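Local atomic coordinates of N(G),N(G)-dimethylarginine dimethylaminohydrolase (Pseudomonas aeruginosa, PDB entry 1H70), a protein that hydrolyses the nitric oxide synthase inhibitors N(G),N(G)-dimethyl-L-arginine and N(G)-monomethyl-L-arginine to citrulline and dimethylamine or methylamine. Residues P81-R86 with S131-A136; C75-R80 with R140-I145; T166-L171 with G180-K185. The protein carries 1 engineered substitution. All blocks are in the same frame, centred on the assembly; numbering follows the deposited sequence.

Interaction 1 of 3, residues P81-R86 with S131-A136. With CIR (citrulline), chain B.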
loop_
_atom_site.group_PDB
_atom_site.type_symbol
_atom_site.label_atom_id
_atom_site.label_comp_id
_atom_site.label_asym_id
_atom_site.label_seq_id
_atom_site.Cartn_x
_atom_site.Cartn_y
_atom_site.Cartn_z
ATOM N N PRO A 81 -3.426 -7.292 -11.394
ATOM C CA PRO A 81 -1.991 -7.001 -11.394
ATOM C C PRO A 81 -1.325 -7.050 -12.750
ATOM O O PRO A 81 -1.591 -7.924 -13.584
ATOM C CB PRO A 81 -1.406 -8.009 -10.420
ATOM C CG PRO A 81 -2.541 -8.259 -9.440
ATOM C CD PRO A 81 -3.800 -8.226 -10.317
ATOM N N GLY A 82 -0.460 -6.066 -12.974
ATOM C CA GLY A 82 0.295 -5.988 -14.213
ATOM C C GLY A 82 1.397 -7.040 -14.203
ATOM O O GLY A 82 1.768 -7.546 -15.252
ATOM N N ALA A 83 1.950 -7.352 -13.033
ATOM C CA ALA A 83 3.015 -8.343 -12.954
ATOM C C ALA A 83 2.457 -9.737 -13.193
ATOM O O ALA A 83 1.624 -10.185 -12.413
ATOM C CB ALA A 83 3.680 -8.276 -11.601
ATOM N N GLU A 84 2.930 -10.410 -14.239
ATOM C CA GLU A 84 2.479 -11.762 -14.610
ATOM C C GLU A 84 2.391 -12.752 -13.439
ATOM O O GLU A 84 1.385 -13.439 -13.260
ATOM C CB GLU A 84 3.466 -12.351 -15.648
ATOM N N SER A 85 3.458 -12.840 -12.654
ATOM C CA SER A 85 3.517 -13.747 -11.501
ATOM C C SER A 85 2.586 -13.394 -10.336
ATOM O O SER A 85 2.404 -14.198 -9.422
ATOM C CB SER A 85 4.939 -13.799 -10.959
ATOM O OG SER A 85 5.333 -12.529 -10.432
ATOM N N ARG A 86 1.983 -12.207 -10.347
ATOM C CA ARG A 86 1.114 -11.795 -9.261
ATOM C C ARG A 86 -0.363 -11.684 -9.635
ATOM O O ARG A 86 -1.180 -11.463 -8.747
ATOM C CB ARG A 86 1.597 -10.426 -8.728
ATOM C CG ARG A 86 3.052 -10.431 -8.244
ATOM C CD ARG A 86 3.320 -9.242 -7.305
ATOM N NE ARG A 86 2.381 -9.290 -6.163
ATOM C CZ ARG A 86 2.137 -8.280 -5.367
ATOM N NH1 ARG A 86 2.801 -7.142 -5.513
ATOM N NH2 ARG A 86 1.227 -8.400 -4.411
ATOM N N SER A 131 1.593 3.588 -13.947
ATOM C CA SER A 131 2.942 3.013 -13.821
ATOM C C SER A 131 3.146 1.823 -14.746
ATOM O O SER A 131 2.346 1.589 -15.657
ATOM C CB SER A 131 3.122 2.553 -12.371
ATOM O OG SER A 131 2.205 1.494 -12.120
ATOM N N ALA A 132 4.210 1.060 -14.510
ATOM C CA ALA A 132 4.443 -0.152 -15.301
ATOM C C ALA A 132 3.468 -1.242 -14.902
ATOM O O ALA A 132 3.274 -2.223 -15.650
ATOM C CB ALA A 132 5.860 -0.654 -15.103
ATOM N N ARG A 133 2.861 -1.087 -13.728
ATOM C CA ARG A 133 1.919 -2.072 -13.201
ATOM C C ARG A 133 0.435 -1.668 -13.362
ATOM O O ARG A 133 -0.445 -2.522 -13.413
ATOM C CB ARG A 133 2.199 -2.312 -11.724
ATOM C CG ARG A 133 3.629 -2.795 -11.436
ATOM C CD ARG A 133 3.875 -4.213 -11.960
ATOM N NE ARG A 133 5.249 -4.664 -11.684
ATOM C CZ ARG A 133 5.608 -5.107 -10.505
ATOM N NH1 ARG A 133 4.722 -5.198 -9.514
ATOM N NH2 ARG A 133 6.859 -5.528 -10.300
ATOM N N THR A 134 0.162 -0.371 -13.391
ATOM C CA THR A 134 -1.198 0.137 -13.531
ATOM C C THR A 134 -1.301 0.956 -14.797
ATOM O O THR A 134 -0.741 2.049 -14.829
ATOM C CB THR A 134 -1.542 1.014 -12.322
ATOM O OG1 THR A 134 -1.627 0.164 -11.166
ATOM C CG2 THR A 134 -2.949 1.684 -12.453
ATOM N N ASN A 135 -2.029 0.446 -15.798
ATOM C CA ASN A 135 -2.160 1.163 -17.062
ATOM C C ASN A 135 -3.378 2.095 -17.088
ATOM O O ASN A 135 -4.239 2.032 -16.233
ATOM C CB ASN A 135 -2.091 0.207 -18.254
ATOM C CG ASN A 135 -3.258 -0.730 -18.380
ATOM O OD1 ASN A 135 -4.317 -0.546 -17.761
ATOM N ND2 ASN A 135 -3.081 -1.759 -19.227
ATOM N N ALA A 136 -3.407 3.002 -18.061
ATOM C CA ALA A 136 -4.482 3.976 -18.191
ATOM C C ALA A 136 -5.885 3.362 -18.312
ATOM O O ALA A 136 -6.866 3.942 -17.859
ATOM C CB ALA A 136 -4.186 4.857 -19.409
HETATM C C CIR B . 6.522 -6.552 -6.602
HETATM O O CIR B . 5.337 -6.571 -7.058
HETATM O OXT CIR B . 7.513 -6.275 -7.395
HETATM C CA CIR B . 6.769 -6.780 -5.135
HETATM N N CIR B . 8.101 -7.383 -4.941
HETATM C C3 CIR B . 6.657 -5.438 -4.371
HETATM C C4 CIR B . 5.196 -4.952 -4.394
HETATM C C5 CIR B . 5.100 -3.618 -3.674
HETATM N N6 CIR B . 3.708 -3.152 -3.613
HETATM C C7 CIR B . 3.286 -2.111 -2.915
HETATM O O7 CIR B . 4.042 -1.415 -2.219
HETATM N N8 CIR B . 1.974 -1.809 -2.952
#
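In the substrate pocket the carboxylate of bound citrulline is held by Arg86 and Arg133, which come from two separate loops. Arg133 meets the carboxylate side by side: its NH1 donates to citrulline O at 2.9 Å and its NH2 to citrulline OXT at 3.1 Å, both bonds nearly straight (166° and 170°). Arg86 adds a bond from NH1 to the same citrulline O at 3.0 Å, so that oxygen takes two donors. The two arginine NH1 atoms stay 4.8 Å apart, with citrulline O bonded to both, whose negative charge probably offsets theirs. DDAH belongs to the guanidino-group modifying enzymes, whose pocket lies in the middle of a propeller-like α/β fold. Ala83 CB rests on one face of the Arg133 guanidinium, offset toward the rim and 3.9 Å from Arg133 NH1. A bend at chi2 (-69°) turns the Arg133 chain so that its CD passes 3.8 Å from Ala83 N. Glu115 forms a salt bridge with Arg133 NH1 and accepts from Ala83 N, while Asp67 and Glu89 pair with Arg86. On the Arg133 loop, Ser131 OG accepts from the backbone N of both Arg133 and Thr134, an ST turn and ST motif in one.

Interaction 2 of 3, residues C75-R80 with R140-I145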
loop_
_atom_site.group_PDB
_atom_site.type_symbol
_atom_site.label_atom_id
_atom_site.label_comp_id
_atom_site.label_asym_id
_atom_site.label_seq_id
_atom_site.Cartn_x
_atom_site.Cartn_y
_atom_site.Cartn_z
ATOM N N CYS A 75 -17.275 -0.012 -1.159
ATOM C CA CYS A 75 -17.116 -1.259 -1.894
ATOM C C CYS A 75 -15.662 -1.691 -1.933
ATOM O O CYS A 75 -14.779 -0.953 -1.506
ATOM C CB CYS A 75 -17.573 -1.096 -3.348
ATOM S SG CYS A 75 -16.539 0.062 -4.287
ATOM N N ALA A 76 -15.432 -2.896 -2.454
ATOM C CA ALA A 76 -14.081 -3.407 -2.655
ATOM C C ALA A 76 -13.972 -3.711 -4.155
ATOM O O ALA A 76 -14.916 -4.215 -4.774
ATOM C CB ALA A 76 -13.784 -4.655 -1.859
ATOM N N ILE A 77 -12.817 -3.390 -4.715
ATOM C CA ILE A 77 -12.559 -3.627 -6.125
ATOM C C ILE A 77 -11.347 -4.532 -6.226
ATOM O O ILE A 77 -10.248 -4.129 -5.833
ATOM C CB ILE A 77 -12.226 -2.299 -6.857
ATOM C CG1 ILE A 77 -13.292 -1.228 -6.622
ATOM C CG2 ILE A 77 -12.100 -2.522 -8.359
ATOM C CD1 ILE A 77 -12.931 -0.201 -5.515
ATOM N N ILE A 78 -11.549 -5.741 -6.738
ATOM C CA ILE A 78 -10.453 -6.658 -6.964
ATOM C C ILE A 78 -9.725 -6.115 -8.176
ATOM O O ILE A 78 -10.359 -5.784 -9.178
ATOM C CB ILE A 78 -10.985 -8.064 -7.267
ATOM C CG1 ILE A 78 -11.851 -8.569 -6.125
ATOM C CG2 ILE A 78 -9.852 -9.060 -7.526
ATOM C CD1 ILE A 78 -11.158 -8.677 -4.804
ATOM N N THR A 79 -8.409 -6.007 -8.077
ATOM C CA THR A 79 -7.648 -5.417 -9.164
ATOM C C THR A 79 -7.246 -6.460 -10.205
ATOM O O THR A 79 -7.864 -7.530 -10.321
ATOM C CB THR A 79 -6.425 -4.674 -8.597
ATOM O OG1 THR A 79 -5.537 -5.609 -7.967
ATOM C CG2 THR A 79 -6.842 -3.645 -7.517
ATOM N N ARG A 80 -6.240 -6.132 -11.014
ATOM C CA ARG A 80 -5.740 -7.018 -12.052
ATOM C C ARG A 80 -4.255 -6.696 -12.239
ATOM O O ARG A 80 -3.864 -5.886 -13.082
ATOM C CB ARG A 80 -6.525 -6.798 -13.351
ATOM C CG ARG A 80 -6.244 -7.861 -14.417
ATOM C CD ARG A 80 -7.398 -7.985 -15.440
ATOM N NE ARG A 80 -7.067 -8.965 -16.468
ATOM C CZ ARG A 80 -6.316 -8.719 -17.540
ATOM N NH1 ARG A 80 -5.833 -7.499 -17.761
ATOM N NH2 ARG A 80 -6.073 -9.694 -18.418
ATOM N N ARG A 140 -8.821 3.941 -15.710
ATOM C CA ARG A 140 -10.141 4.341 -16.201
ATOM C C ARG A 140 -11.257 3.489 -15.595
ATOM O O ARG A 140 -12.248 4.010 -15.113
ATOM C CB ARG A 140 -10.177 4.200 -17.722
ATOM C CG ARG A 140 -11.508 4.625 -18.362
ATOM C CD ARG A 140 -11.658 4.150 -19.796
ATOM N NE ARG A 140 -11.929 2.720 -19.886
ATOM C CZ ARG A 140 -13.114 2.175 -19.650
ATOM N NH1 ARG A 140 -14.127 2.947 -19.279
ATOM N NH2 ARG A 140 -13.287 0.865 -19.774
ATOM N N GLN A 141 -11.084 2.166 -15.642
ATOM C CA GLN A 141 -12.073 1.253 -15.105
ATOM C C GLN A 141 -12.271 1.510 -13.616
ATOM O O GLN A 141 -13.401 1.533 -13.143
ATOM C CB GLN A 141 -11.648 -0.191 -15.362
ATOM C CG GLN A 141 -11.933 -0.658 -16.765
ATOM C CD GLN A 141 -11.550 -2.109 -16.914
ATOM O OE1 GLN A 141 -11.849 -2.911 -16.039
ATOM N NE2 GLN A 141 -10.859 -2.438 -18.003
ATOM N N MET A 142 -11.177 1.713 -12.887
ATOM C CA MET A 142 -11.257 1.981 -11.451
ATOM C C MET A 142 -11.969 3.299 -11.175
ATOM O O MET A 142 -12.819 3.388 -10.288
ATOM C CB MET A 142 -9.855 1.974 -10.823
ATOM C CG MET A 142 -9.870 2.227 -9.312
ATOM S SD MET A 142 -10.577 0.835 -8.400
ATOM C CE MET A 142 -9.219 -0.353 -8.471
ATOM N N ILE A 143 -11.631 4.351 -11.925
ATOM C CA ILE A 143 -12.309 5.636 -11.661
ATOM C C ILE A 143 -13.817 5.499 -11.915
ATOM O O ILE A 143 -14.632 6.033 -11.150
ATOM C CB ILE A 143 -11.685 6.788 -12.491
ATOM C CG1 ILE A 143 -10.297 7.113 -11.897
ATOM C CG2 ILE A 143 -12.575 8.024 -12.460
ATOM C CD1 ILE A 143 -9.383 7.885 -12.805
ATOM N N ALA A 144 -14.204 4.756 -12.953
ATOM C CA ALA A 144 -15.635 4.580 -13.264
ATOM C C ALA A 144 -16.366 3.863 -12.126
ATOM O O ALA A 144 -17.494 4.237 -11.766
ATOM C CB ALA A 144 -15.828 3.856 -14.601
ATOM N N ILE A 145 -15.726 2.844 -11.553
ATOM C CA ILE A 145 -16.338 2.106 -10.442
ATOM C C ILE A 145 -16.496 3.012 -9.233
ATOM O O ILE A 145 -17.551 3.048 -8.590
ATOM C CB ILE A 145 -15.495 0.883 -10.079
ATOM C CG1 ILE A 145 -15.559 -0.165 -11.191
ATOM C CG2 ILE A 145 -16.006 0.261 -8.775
ATOM C CD1 ILE A 145 -14.415 -1.200 -11.101
#
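Ile77 and Met142 form the centre of this apolar contact, in which strand 76-78 receives side chains from helix 136-148. From the helix backbone, Met142 CB sets out with CG anti to the backbone N (chi1 -179°), and bends at chi2 and chi3 then fold the chain over Ile77. Its SD comes in against both branches of that residue, 3.7 Å from Ile77 CG2 and 3.8 Å from Ile77 CG1, and also lies near Ile77 CD1. The terminal methyl goes farther: Met142 CE reaches 3.6 Å from Ile77 CG2 and touches Ile77 CB. The same methyl lies loosely near Thr79, with Met142 CE 4.2 Å from Thr79 CG2. Met142 thus lies across Ile77 at a slant, with sulfur and methyl both in use.

Ile145, one helical turn after Met142, supplies the second apolar side chain. Its CG2 packs 3.8 Å from Ile77 CG1, its CD1 equally close to Ile77 CG2, and the two isoleucines run past each other in opposite directions. All these contacts are apolar. The hydroxyl of Thr79 is turned to other work: OG1 is hydrogen-bonded to Asp67 O, next to the substrate pocket, whereas CG2 is left for the methionine.

Alternation along the strand separates two layers. Ile77 points to helix 136-148, while Ala76 and Ile78 point the other way and touch helix 89-100. The three-stranded sheet, with 76-78 between antiparallel 69-71 and parallel 105-107, is therefore packed between two helices; Leu70 from strand 69-71 also touches Ile77 and Met142, and Ile145 reaches Glu106 on strand 105-107.

Interaction 3 of 3, residues T166-L171 with G180-K185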
loop_
_atom_site.group_PDB
_atom_site.type_symbol
_atom_site.label_atom_id
_atom_site.label_comp_id
_atom_site.label_asym_id
_atom_site.label_seq_id
_atom_site.Cartn_x
_atom_site.Cartn_y
_atom_site.Cartn_z
ATOM N N THR A 166 5.118 4.279 -3.402
ATOM C CA THR A 166 6.523 4.066 -3.111
ATOM C C THR A 166 7.090 5.387 -2.606
ATOM O O THR A 166 7.998 5.415 -1.763
ATOM C CB THR A 166 7.270 3.698 -4.390
ATOM O OG1 THR A 166 6.917 2.361 -4.797
ATOM C CG2 THR A 166 8.790 3.695 -4.188
ATOM N N GLY A 167 6.580 6.475 -3.168
ATOM C CA GLY A 167 7.066 7.803 -2.815
ATOM C C GLY A 167 6.040 8.765 -2.265
ATOM O O GLY A 167 6.260 9.980 -2.268
ATOM N N LEU A 168 4.929 8.250 -1.739
ATOM C CA LEU A 168 3.879 9.128 -1.215
ATOM C C LEU A 168 3.064 8.408 -0.151
ATOM O O LEU A 168 2.895 7.188 -0.212
ATOM C CB LEU A 168 2.884 9.498 -2.306
ATOM C CG LEU A 168 3.141 10.616 -3.296
ATOM C CD1 LEU A 168 2.190 10.461 -4.480
ATOM C CD2 LEU A 168 2.951 11.954 -2.586
ATOM N N ALA A 169 2.557 9.173 0.789
ATOM C CA ALA A 169 1.727 8.639 1.863
ATOM C C ALA A 169 0.872 9.726 2.465
ATOM O O ALA A 169 1.400 10.735 2.930
ATOM C CB ALA A 169 2.573 8.006 2.983
ATOM N N TYR A 170 -0.433 9.503 2.503
ATOM C CA TYR A 170 -1.346 10.465 3.119
ATOM C C TYR A 170 -1.619 10.089 4.551
ATOM O O TYR A 170 -2.023 8.981 4.827
ATOM C CB TYR A 170 -2.656 10.567 2.323
ATOM C CG TYR A 170 -3.602 11.631 2.865
ATOM C CD1 TYR A 170 -3.200 12.953 2.957
ATOM C CD2 TYR A 170 -4.883 11.304 3.308
ATOM C CE1 TYR A 170 -4.048 13.932 3.435
ATOM C CE2 TYR A 170 -5.742 12.276 3.808
ATOM C CZ TYR A 170 -5.314 13.588 3.865
ATOM O OH TYR A 170 -6.161 14.572 4.361
ATOM N N LEU A 171 -1.335 11.015 5.499
ATOM C CA LEU A 171 -1.507 10.734 6.908
ATOM C C LEU A 171 -2.718 11.439 7.557
ATOM O O LEU A 171 -2.734 11.664 8.780
ATOM C CB LEU A 171 -0.233 11.146 7.643
ATOM C CG LEU A 171 1.104 10.648 7.075
ATOM C CD1 LEU A 171 2.245 11.143 7.949
ATOM C CD2 LEU A 171 1.124 9.118 6.982
ATOM N N GLY A 180 10.936 12.448 -4.086
ATOM C CA GLY A 180 11.269 12.495 -5.488
ATOM C C GLY A 180 10.384 13.364 -6.356
ATOM O O GLY A 180 10.134 14.532 -6.067
ATOM N N GLU A 181 9.900 12.763 -7.441
ATOM C CA GLU A 181 9.092 13.487 -8.404
ATOM C C GLU A 181 7.707 13.941 -7.942
ATOM O O GLU A 181 7.065 14.701 -8.665
ATOM C CB GLU A 181 8.940 12.632 -9.666
ATOM C CG GLU A 181 7.968 11.473 -9.492
ATOM C CD GLU A 181 8.090 10.398 -10.555
ATOM O OE1 GLU A 181 7.655 10.573 -11.714
ATOM O OE2 GLU A 181 8.634 9.336 -10.216
ATOM N N PHE A 182 7.226 13.514 -6.775
ATOM C CA PHE A 182 5.879 13.916 -6.366
ATOM C C PHE A 182 5.867 15.250 -5.612
ATOM O O PHE A 182 4.853 15.932 -5.572
ATOM C CB PHE A 182 5.204 12.811 -5.551
ATOM C CG PHE A 182 5.145 11.513 -6.296
ATOM C CD1 PHE A 182 5.875 10.440 -5.870
ATOM C CD2 PHE A 182 4.396 11.401 -7.469
ATOM C CE1 PHE A 182 5.848 9.241 -6.568
ATOM C CE2 PHE A 182 4.356 10.199 -8.162
ATOM C CZ PHE A 182 5.107 9.123 -7.714
ATOM N N VAL A 183 7.009 15.613 -5.041
ATOM C CA VAL A 183 7.122 16.825 -4.248
ATOM C C VAL A 183 6.609 18.108 -4.909
ATOM O O VAL A 183 5.929 18.906 -4.276
ATOM C CB VAL A 183 8.591 17.027 -3.792
ATOM C CG1 VAL A 183 8.758 18.326 -2.983
ATOM C CG2 VAL A 183 9.053 15.852 -2.968
ATOM N N SER A 184 6.943 18.337 -6.168
ATOM C CA SER A 184 6.529 19.566 -6.836
ATOM C C SER A 184 5.302 19.424 -7.741
ATOM O O SER A 184 5.060 20.287 -8.563
ATOM C CB SER A 184 7.689 20.098 -7.686
ATOM O OG SER A 184 8.693 20.713 -6.872
ATOM N N LYS A 185 4.540 18.345 -7.619
ATOM C CA LYS A 185 3.374 18.165 -8.491
ATOM C C LYS A 185 2.315 19.189 -8.176
ATOM O O LYS A 185 1.989 19.359 -7.020
ATOM C CB LYS A 185 2.707 16.811 -8.239
ATOM C CG LYS A 185 3.543 15.651 -8.706
ATOM C CD LYS A 185 3.299 15.410 -10.177
ATOM C CE LYS A 185 3.854 14.056 -10.616
ATOM N NZ LYS A 185 3.652 13.856 -12.070
#
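Gly167 and Gly180 bring the two backbones nearest, 6.8 Å between CA atoms, just before strand 168-170 begins and where the chain has left strand 175-178 for a loop with a type I beta turn from Phe182 to Lys185. Leu168 and Phe182 carry the contact. Leu168 CD1 lies over one face of the phenyl ring, 3.9 Å from the Phe182 ring centroid and 21° off the normal, a CH-pi contact. It is shifted toward the rim, so the nearest ring atom is Phe182 CG, 3.6 Å from Leu168 CD1. The other methyl, Leu168 CD2, packs 3.8 Å from Phe182 CB, so both leucine methyls lie on the same side of the ring, CD1 over the face and CD2 beside CB. With CG anti to its carbonyl carbon (chi1 -57°), Phe182 swings its ring back toward strand 168-170. On the opposite ring face Glu181 CG lies over the centre. Strands 168-170 and 175-178 form an antiparallel hairpin in one of the small mixed sheets of the α/β propeller, and Phe182 closes over the end where the hairpin opens. There Gly167 O approaches Phe182 CD1 to 3.7 Å, and Gly167 CA lies near Phe182 CE1. Val161 and Leu164 also touch the phenyl ring, while Leu168 packs on Leu176 and Ala178 of the partner strand and on Met120 of strand 119-122.

How the interactions relate
Of the segments described, strand 76-78 comes first and leads without a break into the loop 81-86, so interactions 2 and 1 start on adjoining pieces of chain. Interaction 1 closes first, when the chain returns at 131-136; helix 136-148 follows and closes interaction 2 around it, making a larger loop that encloses the smaller. Interaction 2 ties strand 76-78 to helix 136-148, and interaction 1 brings two loops to the ligand, with centres 14 Å apart. Interaction 3 comes later in series and spans a short hairpin in a different sheet. Its centre is about 20 Å from that of interaction 1 and 22 Å from that of interaction 2, and it touches neither.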